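Local coordinates for GCN5-related N-acetyltransferase (Sphaerobacter thermophilus, PDB 3TT2), which probably transfers acyl groups and carries two GCN5-related N-acetyltransferase regions in one chain, at residues D114-A119 and E316-I321; W103-G108 and H145-V150; D11-R16 and R96-G101; E110-R115 and A123-Q128. All blocks are in the same frame, centred on the assembly; numbering follows the deposited sequence.

Interaction 1. Residues D114-A119 and E316-I321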
# COMPACT_ATOMS: atom_id res chain seq x y z
N ASP A 114 -14.98 -3.40 -18.88
CA ASP A 114 -15.20 -4.68 -19.52
C ASP A 114 -15.64 -5.75 -18.54
O ASP A 114 -16.22 -6.76 -18.94
CB ASP A 114 -13.90 -5.18 -20.18
CG ASP A 114 -13.53 -4.38 -21.41
OD1 ASP A 114 -14.32 -3.50 -21.77
OD2 ASP A 114 -12.47 -4.64 -22.02
N ARG A 115 -15.25 -5.57 -17.28
CA ARG A 115 -15.61 -6.48 -16.18
C ARG A 115 -16.77 -6.00 -15.27
O ARG A 115 -17.14 -6.67 -14.30
CB ARG A 115 -14.34 -6.84 -15.40
CG ARG A 115 -13.37 -7.66 -16.24
CD ARG A 115 -12.02 -7.83 -15.57
NE ARG A 115 -11.02 -8.42 -16.47
CZ ARG A 115 -10.43 -7.77 -17.47
NH1 ARG A 115 -10.75 -6.52 -17.75
NH2 ARG A 115 -9.54 -8.39 -18.22
N MSE A 116 -17.33 -4.85 -15.60
CA MSE A 116 -18.16 -4.06 -14.70
C MSE A 116 -19.45 -4.74 -14.28
O MSE A 116 -20.02 -4.41 -13.25
CB MSE A 116 -18.47 -2.73 -15.40
CG MSE A 116 -18.89 -1.62 -14.50
SE MSE A 116 -18.96 0.07 -15.45
CE MSE A 116 -20.03 -0.39 -17.01
N HIS A 117 -19.90 -5.70 -15.09
CA HIS A 117 -21.17 -6.39 -14.85
C HIS A 117 -21.13 -7.31 -13.63
O HIS A 117 -22.17 -7.77 -13.14
CB HIS A 117 -21.58 -7.19 -16.10
CG HIS A 117 -20.50 -8.08 -16.63
ND1 HIS A 117 -19.29 -7.59 -17.07
CD2 HIS A 117 -20.44 -9.42 -16.77
CE1 HIS A 117 -18.53 -8.60 -17.47
NE2 HIS A 117 -19.20 -9.72 -17.29
N LEU A 118 -19.92 -7.58 -13.14
CA LEU A 118 -19.70 -8.45 -11.99
C LEU A 118 -19.80 -7.70 -10.67
O LEU A 118 -19.70 -8.29 -9.60
CB LEU A 118 -18.33 -9.11 -12.11
CG LEU A 118 -18.15 -9.90 -13.41
CD1 LEU A 118 -16.68 -10.07 -13.77
CD2 LEU A 118 -18.84 -11.25 -13.31
N ALA A 119 -19.97 -6.39 -10.76
CA ALA A 119 -20.29 -5.56 -9.61
C ALA A 119 -21.80 -5.47 -9.46
O ALA A 119 -22.53 -5.55 -10.46
CB ALA A 119 -19.72 -4.17 -9.83
N GLU A 316 -14.86 8.59 -11.11
CA GLU A 316 -16.02 7.71 -11.05
C GLU A 316 -16.41 7.21 -12.43
O GLU A 316 -16.87 7.99 -13.27
CB GLU A 316 -17.21 8.42 -10.40
CG GLU A 316 -18.49 7.60 -10.42
CD GLU A 316 -19.74 8.41 -10.07
OE1 GLU A 316 -20.42 8.91 -11.00
OE2 GLU A 316 -20.04 8.53 -8.86
N ILE A 317 -16.25 5.91 -12.65
CA ILE A 317 -16.58 5.27 -13.92
C ILE A 317 -18.09 5.04 -14.09
O ILE A 317 -18.64 5.24 -15.18
CB ILE A 317 -15.85 3.93 -14.08
CG1 ILE A 317 -14.33 4.16 -14.11
CG2 ILE A 317 -16.29 3.23 -15.35
CD1 ILE A 317 -13.85 5.14 -15.14
N ARG A 318 -18.75 4.61 -13.02
CA ARG A 318 -20.21 4.52 -13.05
C ARG A 318 -20.80 5.04 -11.75
O ARG A 318 -20.28 4.74 -10.69
CB ARG A 318 -20.63 3.07 -13.25
CG ARG A 318 -22.10 2.86 -13.55
CD ARG A 318 -22.42 1.38 -13.56
NE ARG A 318 -22.27 0.77 -12.24
CZ ARG A 318 -22.47 -0.51 -11.99
NH1 ARG A 318 -22.83 -1.33 -12.97
NH2 ARG A 318 -22.32 -0.98 -10.76
N PRO A 319 -21.91 5.77 -11.83
CA PRO A 319 -22.55 6.30 -10.62
C PRO A 319 -23.29 5.23 -9.82
O PRO A 319 -23.68 4.20 -10.36
CB PRO A 319 -23.53 7.35 -11.16
CG PRO A 319 -23.78 6.94 -12.58
CD PRO A 319 -22.50 6.33 -13.06
N GLY A 320 -23.47 5.49 -8.53
CA GLY A 320 -24.15 4.55 -7.66
C GLY A 320 -23.71 4.69 -6.22
O GLY A 320 -22.95 5.59 -5.87
N ILE A 321 -24.20 3.79 -5.38
CA ILE A 321 -23.92 3.86 -3.95
C ILE A 321 -22.52 3.35 -3.69
O ILE A 321 -22.00 2.56 -4.48
CB ILE A 321 -24.96 3.06 -3.14
CG1 ILE A 321 -24.66 1.57 -3.18
CG2 ILE A 321 -26.40 3.36 -3.65
CD1 ILE A 321 -25.59 0.73 -2.35
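Selenomethionine Met116, just past helix 100-115, and Arg318, beyond strand 305-316, carry most of this contact. Its apolar part centres on selenium. Met116 SE lies 4.1 Å from Ile317 CG2, and the same atom is 4.1 Å from Arg318 CB. Both approaches are oblique, so Met116 runs across its two partners rather than alongside them. Its CG stands opposite the backbone N (chi1 -160°), which sends the chain across the gap before it bends at the selenium. Ile317 offers only its CG2 branch here; CG1 leads away.

The second kind of contact involves the flat end of Arg318. A bend at chi3 (66°) brings the guanidinium back beside the turn 116-119, where Met116 CG sits 4.1 Å above its plane, displaced toward the rim. Ala119 CB approaches Arg318 NH2 at 4.2 Å. The polar duty of this group is met outside the two segments: NH2 is hydrogen-bonded to the carbonyl oxygens of Pro120 and Ala123. Ile317 and Arg318 together face Val125 as a classic beta bulge. The end of the last strand is thereby joined to the loop that follows helix 100-115.

The chemistry is thus divided. Met116 meets the aliphatic part of Arg318 and one face of its guanidinium, while NH2 is turned to backbone carbonyls, which probably stabilise the cation.

Interaction 2. Residues W103-G108 and H145-V150; sequences WLVQWG and HGYRPV
Between Trp103 and Gly108 the helix offers essentially one side chain, Val105, to His145 and Tyr147. Trp103, coming first, points away from the contact, and both it and Leu104 pack on Val62 of strand 61-65.

Val105 then points at the other segment and wedges its CG1 methyl between two rings. With CG1 opposite the backbone N (chi1 167°), this methyl reaches His145 CD2 at 3.9 Å and also Tyr147 CE1 at 3.9 Å. Val105 CG2 touches the imidazole too, 4.2 Å from His145 CD2. Tyr147 comes from the opposite direction, its CE1 and OH side meeting the methyl obliquely, and its phenol oxygen OH is 4.0 Å from Val105 CG1; His145 arrives at a slant.

The polar ends of both rings are held on the helix itself, one on each side of Val105 in sequence: His145 NE2 is hydrogen-bonded to Thr102 OG1 and Tyr147 OH to Glu109 OE2. These bonds probably help hold the rings against the valine. Further on, Trp107 is directed at Ala75 and Val77 of strand 71-80.

Gly146, with positive phi, closes helix 136-144 in a Schellman motif and lets the chain turn between the two rings. Leu141 and Met142 of that helix also cover Val105, while Tyr147 packs edge-to-face with His129 of strand 125-132. Beyond it strand 148-159 pairs with strand 305-316, so helix 100-115 lies against helix 136-144 and the short link that leads into strand 148-159.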
# COMPACT_ATOMS: atom_id res chain seq x y z
N TRP A 103 -2.62 6.49 -22.81
CA TRP A 103 -3.00 5.16 -23.23
C TRP A 103 -3.18 4.23 -22.03
O TRP A 103 -4.22 3.58 -21.90
CB TRP A 103 -1.96 4.62 -24.19
CG TRP A 103 -2.43 3.44 -24.94
CD1 TRP A 103 -3.04 3.43 -26.16
CD2 TRP A 103 -2.36 2.07 -24.51
NE1 TRP A 103 -3.34 2.14 -26.53
CE2 TRP A 103 -2.93 1.29 -25.53
CE3 TRP A 103 -1.85 1.44 -23.38
CZ2 TRP A 103 -3.00 -0.10 -25.45
CZ3 TRP A 103 -1.92 0.06 -23.30
CH2 TRP A 103 -2.50 -0.69 -24.33
N LEU A 104 -2.18 4.16 -21.15
CA LEU A 104 -2.27 3.34 -19.94
C LEU A 104 -3.50 3.68 -19.12
O LEU A 104 -4.16 2.79 -18.57
CB LEU A 104 -1.06 3.56 -19.04
CG LEU A 104 0.30 3.11 -19.56
CD1 LEU A 104 1.33 3.27 -18.46
CD2 LEU A 104 0.21 1.68 -20.03
N VAL A 105 -3.79 4.97 -19.02
CA VAL A 105 -4.91 5.42 -18.23
C VAL A 105 -6.20 4.79 -18.74
O VAL A 105 -6.93 4.16 -17.97
CB VAL A 105 -5.02 6.94 -18.23
CG1 VAL A 105 -6.36 7.38 -17.68
CG2 VAL A 105 -3.88 7.53 -17.43
N GLN A 106 -6.46 4.93 -20.04
CA GLN A 106 -7.68 4.38 -20.63
C GLN A 106 -7.69 2.85 -20.57
O GLN A 106 -8.72 2.25 -20.35
CB GLN A 106 -7.92 4.92 -22.05
CG GLN A 106 -9.15 4.31 -22.76
CD GLN A 106 -10.35 5.27 -22.89
OE1 GLN A 106 -10.56 6.15 -22.07
NE2 GLN A 106 -11.14 5.07 -23.95
N TRP A 107 -6.52 2.23 -20.74
CA TRP A 107 -6.39 0.78 -20.58
C TRP A 107 -6.99 0.29 -19.26
O TRP A 107 -7.72 -0.70 -19.21
CB TRP A 107 -4.92 0.36 -20.63
CG TRP A 107 -4.72 -1.11 -20.35
CD1 TRP A 107 -4.88 -2.13 -21.23
CD2 TRP A 107 -4.33 -1.72 -19.10
NE1 TRP A 107 -4.61 -3.34 -20.62
CE2 TRP A 107 -4.27 -3.11 -19.32
CE3 TRP A 107 -4.01 -1.22 -17.84
CZ2 TRP A 107 -3.92 -4.02 -18.32
CZ3 TRP A 107 -3.65 -2.12 -16.83
CH2 TRP A 107 -3.62 -3.50 -17.08
N GLY A 108 -6.66 1.00 -18.19
CA GLY A 108 -7.17 0.66 -16.88
C GLY A 108 -8.64 0.94 -16.76
O GLY A 108 -9.38 0.18 -16.14
N HIS A 145 -7.64 13.92 -17.31
CA HIS A 145 -8.48 12.73 -17.49
C HIS A 145 -9.63 12.61 -16.53
O HIS A 145 -10.31 11.60 -16.52
CB HIS A 145 -7.66 11.46 -17.52
CG HIS A 145 -6.89 11.30 -18.79
ND1 HIS A 145 -7.46 11.49 -20.02
CD2 HIS A 145 -5.59 11.00 -19.01
CE1 HIS A 145 -6.55 11.30 -20.96
NE2 HIS A 145 -5.41 11.00 -20.37
N GLY A 146 -9.81 13.62 -15.70
CA GLY A 146 -10.99 13.70 -14.85
C GLY A 146 -10.78 13.07 -13.49
O GLY A 146 -11.72 12.97 -12.70
N TYR A 147 -9.55 12.66 -13.22
CA TYR A 147 -9.21 12.09 -11.92
C TYR A 147 -8.92 13.21 -10.93
O TYR A 147 -8.15 14.11 -11.21
CB TYR A 147 -7.99 11.19 -12.04
CG TYR A 147 -8.23 9.90 -12.79
CD1 TYR A 147 -8.42 9.89 -14.17
CD2 TYR A 147 -8.25 8.69 -12.12
CE1 TYR A 147 -8.64 8.71 -14.84
CE2 TYR A 147 -8.46 7.51 -12.78
CZ TYR A 147 -8.65 7.52 -14.14
OH TYR A 147 -8.85 6.33 -14.77
N ARG A 148 -9.52 13.12 -9.76
CA ARG A 148 -9.46 14.22 -8.82
C ARG A 148 -8.86 13.79 -7.48
O ARG A 148 -9.08 12.65 -7.03
CB ARG A 148 -10.88 14.75 -8.62
CG ARG A 148 -11.40 15.81 -9.66
CD ARG A 148 -13.07 15.98 -9.41
NE ARG A 148 -13.67 16.72 -10.56
CZ ARG A 148 -14.92 17.21 -10.54
NH1 ARG A 148 -15.73 17.00 -9.42
NH2 ARG A 148 -15.43 17.96 -11.61
N PRO A 149 -8.10 14.69 -6.84
CA PRO A 149 -7.42 14.44 -5.57
C PRO A 149 -8.39 14.17 -4.45
O PRO A 149 -9.32 14.94 -4.23
CB PRO A 149 -6.68 15.75 -5.31
CG PRO A 149 -6.42 16.29 -6.68
CD PRO A 149 -7.68 15.97 -7.43
N VAL A 150 -8.13 13.08 -3.74
CA VAL A 150 -9.01 12.54 -2.71
C VAL A 150 -8.34 12.66 -1.35
O VAL A 150 -8.84 13.30 -0.44
CB VAL A 150 -9.37 11.07 -3.02
CG1 VAL A 150 -10.05 10.44 -1.84
CG2 VAL A 150 -10.23 11.01 -4.24

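Interaction 3. Residues D11-R16 and R96-G101. With SO4 (sulfate ion), chain I.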
# COMPACT_ATOMS: atom_id res chain seq x y z
N ASP A 11 2.55 3.72 -34.12
CA ASP A 11 2.67 2.51 -34.95
C ASP A 11 3.72 1.53 -34.44
O ASP A 11 3.45 0.34 -34.28
CB ASP A 11 3.03 2.94 -36.37
CG ASP A 11 4.10 4.01 -36.38
OD1 ASP A 11 4.47 4.48 -35.27
OD2 ASP A 11 4.57 4.39 -37.47
N ARG A 12 4.90 2.05 -34.15
CA ARG A 12 6.04 1.22 -33.85
C ARG A 12 5.92 0.54 -32.49
O ARG A 12 6.76 -0.28 -32.11
CB ARG A 12 7.32 2.04 -33.94
CG ARG A 12 7.55 2.65 -35.33
CD ARG A 12 8.69 3.66 -35.31
NE ARG A 12 9.02 4.17 -36.64
CZ ARG A 12 8.50 5.27 -37.17
NH1 ARG A 12 7.61 5.98 -36.49
NH2 ARG A 12 8.85 5.66 -38.39
N PHE A 13 4.88 0.89 -31.74
CA PHE A 13 4.70 0.40 -30.38
C PHE A 13 3.69 -0.74 -30.22
O PHE A 13 2.54 -0.65 -30.66
CB PHE A 13 4.36 1.56 -29.43
CG PHE A 13 5.50 2.50 -29.21
CD1 PHE A 13 5.77 3.50 -30.12
CD2 PHE A 13 6.30 2.37 -28.09
CE1 PHE A 13 6.83 4.36 -29.92
CE2 PHE A 13 7.36 3.23 -27.88
CZ PHE A 13 7.62 4.22 -28.80
N ILE A 14 4.14 -1.81 -29.57
CA ILE A 14 3.35 -3.01 -29.37
C ILE A 14 2.98 -3.15 -27.90
O ILE A 14 3.85 -3.10 -27.02
CB ILE A 14 4.11 -4.28 -29.84
CG1 ILE A 14 3.71 -4.66 -31.28
CG2 ILE A 14 3.87 -5.47 -28.90
CD1 ILE A 14 4.06 -3.62 -32.35
N ALA A 15 1.70 -3.30 -27.64
CA ALA A 15 1.23 -3.53 -26.29
C ALA A 15 0.93 -5.02 -26.15
O ALA A 15 0.32 -5.61 -27.04
CB ALA A 15 -0.01 -2.71 -26.02
N ARG A 16 1.37 -5.62 -25.05
CA ARG A 16 1.25 -7.06 -24.88
C ARG A 16 1.28 -7.41 -23.40
O ARG A 16 1.77 -6.63 -22.59
CB ARG A 16 2.39 -7.76 -25.64
CG ARG A 16 3.33 -8.57 -24.76
CD ARG A 16 4.44 -9.22 -25.55
NE ARG A 16 5.71 -8.53 -25.35
CZ ARG A 16 6.54 -8.79 -24.35
NH1 ARG A 16 6.23 -9.72 -23.46
NH2 ARG A 16 7.68 -8.12 -24.23
N ARG A 96 7.67 10.40 -22.46
CA ARG A 96 6.60 11.28 -21.99
C ARG A 96 6.13 12.26 -23.09
O ARG A 96 6.94 12.74 -23.89
CB ARG A 96 7.04 12.06 -20.74
CG ARG A 96 8.12 11.38 -19.88
CD ARG A 96 7.56 10.46 -18.78
NE ARG A 96 7.68 11.03 -17.43
CZ ARG A 96 8.03 10.35 -16.33
NH1 ARG A 96 8.32 9.05 -16.40
NH2 ARG A 96 8.09 10.96 -15.15
N GLY A 97 4.83 12.54 -23.13
CA GLY A 97 4.28 13.47 -24.09
C GLY A 97 4.06 12.82 -25.45
O GLY A 97 3.94 13.51 -26.47
N MSE A 98 4.07 11.50 -25.48
CA MSE A 98 3.74 10.76 -26.70
C MSE A 98 2.31 10.21 -26.78
O MSE A 98 1.94 9.56 -27.76
CB MSE A 98 4.76 9.65 -26.95
CG MSE A 98 6.17 10.16 -27.06
SE MSE A 98 7.36 8.78 -27.72
CE MSE A 98 6.62 8.58 -29.51
N GLY A 99 1.53 10.45 -25.74
CA GLY A 99 0.20 9.88 -25.65
C GLY A 99 0.20 8.54 -24.94
O GLY A 99 -0.85 7.90 -24.80
N LEU A 100 1.37 8.12 -24.49
CA LEU A 100 1.55 6.81 -23.86
C LEU A 100 0.97 6.74 -22.45
O LEU A 100 0.33 5.75 -22.09
CB LEU A 100 3.02 6.43 -23.85
CG LEU A 100 3.37 5.22 -24.72
CD1 LEU A 100 3.00 5.49 -26.18
CD2 LEU A 100 4.83 4.89 -24.59
N GLY A 101 1.20 7.77 -21.64
CA GLY A 101 0.61 7.83 -20.31
C GLY A 101 -0.91 7.89 -20.38
O GLY A 101 -1.60 7.33 -19.53
S SO4 I . 0.99 11.65 -22.47
O1 SO4 I . -0.05 12.69 -22.36
O2 SO4 I . 1.93 11.68 -21.35
O3 SO4 I . 0.34 10.34 -22.52
O4 SO4 I . 1.76 11.80 -23.71
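Sulfate O3 is approached by two backbone nitrogens of the turn that starts helix 100-115, Gly101 N at 2.8 Å and Leu100 N at 3.1 Å. Another oxygen of the ion, O4, lies 2.9 Å from Met98 N and accepts a bond from Gly99 N whose modelled length is doubtfully short; Thr102 N is hydrogen-bonded to the ion as well. The sequence from Arg96 to Gly101 fits the Arg-x-x-Gly-x-Gly signature that binds the pyrophosphate of acetyl-coenzyme A in this family. The ion, probably from the crystallisation liquor, therefore probably marks that site, with Gly99 as N-cap.

Across from the ion-binding backbone, Phe13 makes the apolar contact. Its ring is touched obliquely by two side chains: selenomethionine Met98 brings CE to 4.2 Å from Phe13 CE1, and Leu100 CD2 stands 4.5 Å from Phe13 CE2. The phenylalanine thus bridges the turn and the first residue of the helix.

Phe13 also rests on Val64 of strand 61-65, and both it and Leu100 reach Ala72 of strand 71-80. Just after Phe13, the edge strand 14-16 pairs with strand 61-65, which places this contact where the sheet's end meets the N-terminus of helix 100-115.

Interaction 4. Residues E110-R115 and A123-Q128; sequences EWIQDR and AQVTVQ
Ile112 faces the strand with two branches, each taken by a different valine. Its CG1 meets Val125 CG1 at 3.6 Å, and its CG2 meets Val127 CG2 at 3.7 Å. In both pairs the side chains run in opposite directions and slide past one another, so methyl and methylene groups touch along their flanks. The isoleucine has CG1 opposite its backbone N (chi1 -170°), which leaves CG2 between N and the carbonyl carbon and spreads the two branches along the strand. Val125 answers with the methyl opposite its own N, Val127 with the methyl opposite its carbonyl carbon. Thr126, between them, points to the other side of the strand.

On the same helix, Trp111, next to Ile112, and Arg115, a turn further on, are set face to face. The Arg115 guanidinium lies over Trp111, with Trp111 NE1 3.3 Å above its centre, a cation-pi contact. Arg115 NH1 also gives a 2.8 Å bond to Trp111 O; the oxygen lies almost in the guanidinium plane, but the donor is tilted 27° from the carbonyl plane. Indole NE1 has its own partner, Gln59 O.

Between helix and strand the chemistry is wholly aliphatic and buried, as expected where a helix covers the sheet in the beta-alpha-beta unit 84-91, 100-115, 125-132. The contact depends on shape and exclusion of water, while the charge of Arg115 is kept against its own helix.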
# COMPACT_ATOMS: atom_id res chain seq x y z
N GLU A 110 -10.75 0.94 -19.30
CA GLU A 110 -11.42 -0.07 -20.09
C GLU A 110 -11.35 -1.41 -19.37
O GLU A 110 -12.18 -2.27 -19.58
CB GLU A 110 -10.83 -0.17 -21.51
CG GLU A 110 -9.58 -1.04 -21.61
CD GLU A 110 -9.44 -1.73 -22.96
OE1 GLU A 110 -10.30 -1.51 -23.85
OE2 GLU A 110 -8.47 -2.50 -23.13
N TRP A 111 -10.36 -1.58 -18.49
CA TRP A 111 -10.23 -2.84 -17.77
C TRP A 111 -11.46 -3.08 -16.93
O TRP A 111 -12.10 -4.13 -17.05
CB TRP A 111 -8.98 -2.87 -16.89
CG TRP A 111 -8.69 -4.23 -16.30
CD1 TRP A 111 -7.83 -5.16 -16.80
CD2 TRP A 111 -9.25 -4.81 -15.11
NE1 TRP A 111 -7.82 -6.28 -16.00
CE2 TRP A 111 -8.69 -6.10 -14.96
CE3 TRP A 111 -10.19 -4.37 -14.16
CZ2 TRP A 111 -9.03 -6.94 -13.91
CZ3 TRP A 111 -10.53 -5.22 -13.11
CH2 TRP A 111 -9.95 -6.49 -13.00
N ILE A 112 -11.80 -2.12 -16.07
CA ILE A 112 -12.97 -2.25 -15.20
C ILE A 112 -14.29 -2.20 -15.97
O ILE A 112 -15.23 -2.90 -15.62
CB ILE A 112 -12.99 -1.22 -14.05
CG1 ILE A 112 -14.11 -1.57 -13.07
CG2 ILE A 112 -13.22 0.19 -14.58
CD1 ILE A 112 -14.07 -3.02 -12.61
N GLN A 113 -14.37 -1.40 -17.01
CA GLN A 113 -15.57 -1.31 -17.81
C GLN A 113 -15.98 -2.64 -18.45
O GLN A 113 -17.16 -2.96 -18.55
CB GLN A 113 -15.38 -0.26 -18.88
CG GLN A 113 -15.40 1.15 -18.34
CD GLN A 113 -15.12 2.16 -19.43
OE1 GLN A 113 -14.36 1.88 -20.36
NE2 GLN A 113 -15.74 3.33 -19.33
N ASP A 114 -14.98 -3.40 -18.88
CA ASP A 114 -15.20 -4.68 -19.52
C ASP A 114 -15.64 -5.75 -18.54
O ASP A 114 -16.22 -6.76 -18.94
CB ASP A 114 -13.90 -5.18 -20.18
CG ASP A 114 -13.53 -4.38 -21.41
OD1 ASP A 114 -14.32 -3.50 -21.77
OD2 ASP A 114 -12.47 -4.64 -22.02
N ARG A 115 -15.25 -5.57 -17.28
CA ARG A 115 -15.61 -6.48 -16.18
C ARG A 115 -16.77 -6.00 -15.27
O ARG A 115 -17.14 -6.67 -14.30
CB ARG A 115 -14.34 -6.84 -15.40
CG ARG A 115 -13.37 -7.66 -16.24
CD ARG A 115 -12.02 -7.83 -15.57
NE ARG A 115 -11.02 -8.42 -16.47
CZ ARG A 115 -10.43 -7.77 -17.47
NH1 ARG A 115 -10.75 -6.52 -17.75
NH2 ARG A 115 -9.54 -8.39 -18.22
N ALA A 123 -24.08 -0.42 -7.36
CA ALA A 123 -22.76 0.03 -6.91
C ALA A 123 -22.09 1.02 -7.85
O ALA A 123 -22.03 0.79 -9.06
CB ALA A 123 -21.84 -1.17 -6.71
N GLN A 124 -21.57 2.11 -7.28
CA GLN A 124 -20.74 3.02 -8.04
C GLN A 124 -19.40 2.37 -8.30
O GLN A 124 -18.92 1.57 -7.50
CB GLN A 124 -20.52 4.34 -7.30
CG GLN A 124 -19.41 4.32 -6.29
CD GLN A 124 -18.85 5.71 -6.02
OE1 GLN A 124 -19.11 6.67 -6.76
NE2 GLN A 124 -18.05 5.83 -4.96
N VAL A 125 -18.79 2.71 -9.42
CA VAL A 125 -17.56 2.07 -9.85
C VAL A 125 -16.49 3.13 -10.02
O VAL A 125 -16.70 4.08 -10.77
CB VAL A 125 -17.78 1.33 -11.17
CG1 VAL A 125 -16.46 0.80 -11.70
CG2 VAL A 125 -18.82 0.21 -11.01
N THR A 126 -15.37 2.98 -9.32
CA THR A 126 -14.28 3.95 -9.42
C THR A 126 -12.97 3.33 -9.89
O THR A 126 -12.74 2.14 -9.69
CB THR A 126 -14.02 4.72 -8.09
OG1 THR A 126 -13.55 3.82 -7.07
CG2 THR A 126 -15.29 5.43 -7.61
N VAL A 127 -12.14 4.15 -10.53
CA VAL A 127 -10.75 3.81 -10.82
C VAL A 127 -9.87 4.83 -10.11
O VAL A 127 -10.22 6.02 -10.04
CB VAL A 127 -10.41 3.92 -12.31
CG1 VAL A 127 -8.94 3.65 -12.54
CG2 VAL A 127 -11.27 2.98 -13.13
N GLN A 128 -8.74 4.38 -9.57
CA GLN A 128 -7.88 5.27 -8.84
C GLN A 128 -6.39 5.02 -9.05
O GLN A 128 -5.96 3.89 -9.29
CB GLN A 128 -8.22 5.23 -7.36
CG GLN A 128 -7.85 3.94 -6.67
CD GLN A 128 -8.36 3.90 -5.25
OE1 GLN A 128 -9.33 4.58 -4.92
NE2 GLN A 128 -7.71 3.12 -4.40

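In the fold
All four contacts use helix 100-115. Interaction 3 lies at its N-terminus, interaction 2 follows, and interactions 4 and 1 sit toward its C-terminal end, their centres about 5 Å apart; the centres of interactions 1 and 3 are about 27 Å apart. Along the chain interaction 3 closes first, interaction 4 is nested inside the loop of interaction 2, and interaction 1 starts near the end of the helix but reaches 197 residues onward. That last span matters for the fold: strand 305-316, from the end of the chain, inserts between strands 125-132 and 148-159, so the far end of the chain returns to take its place among strands of the first acetyltransferase region.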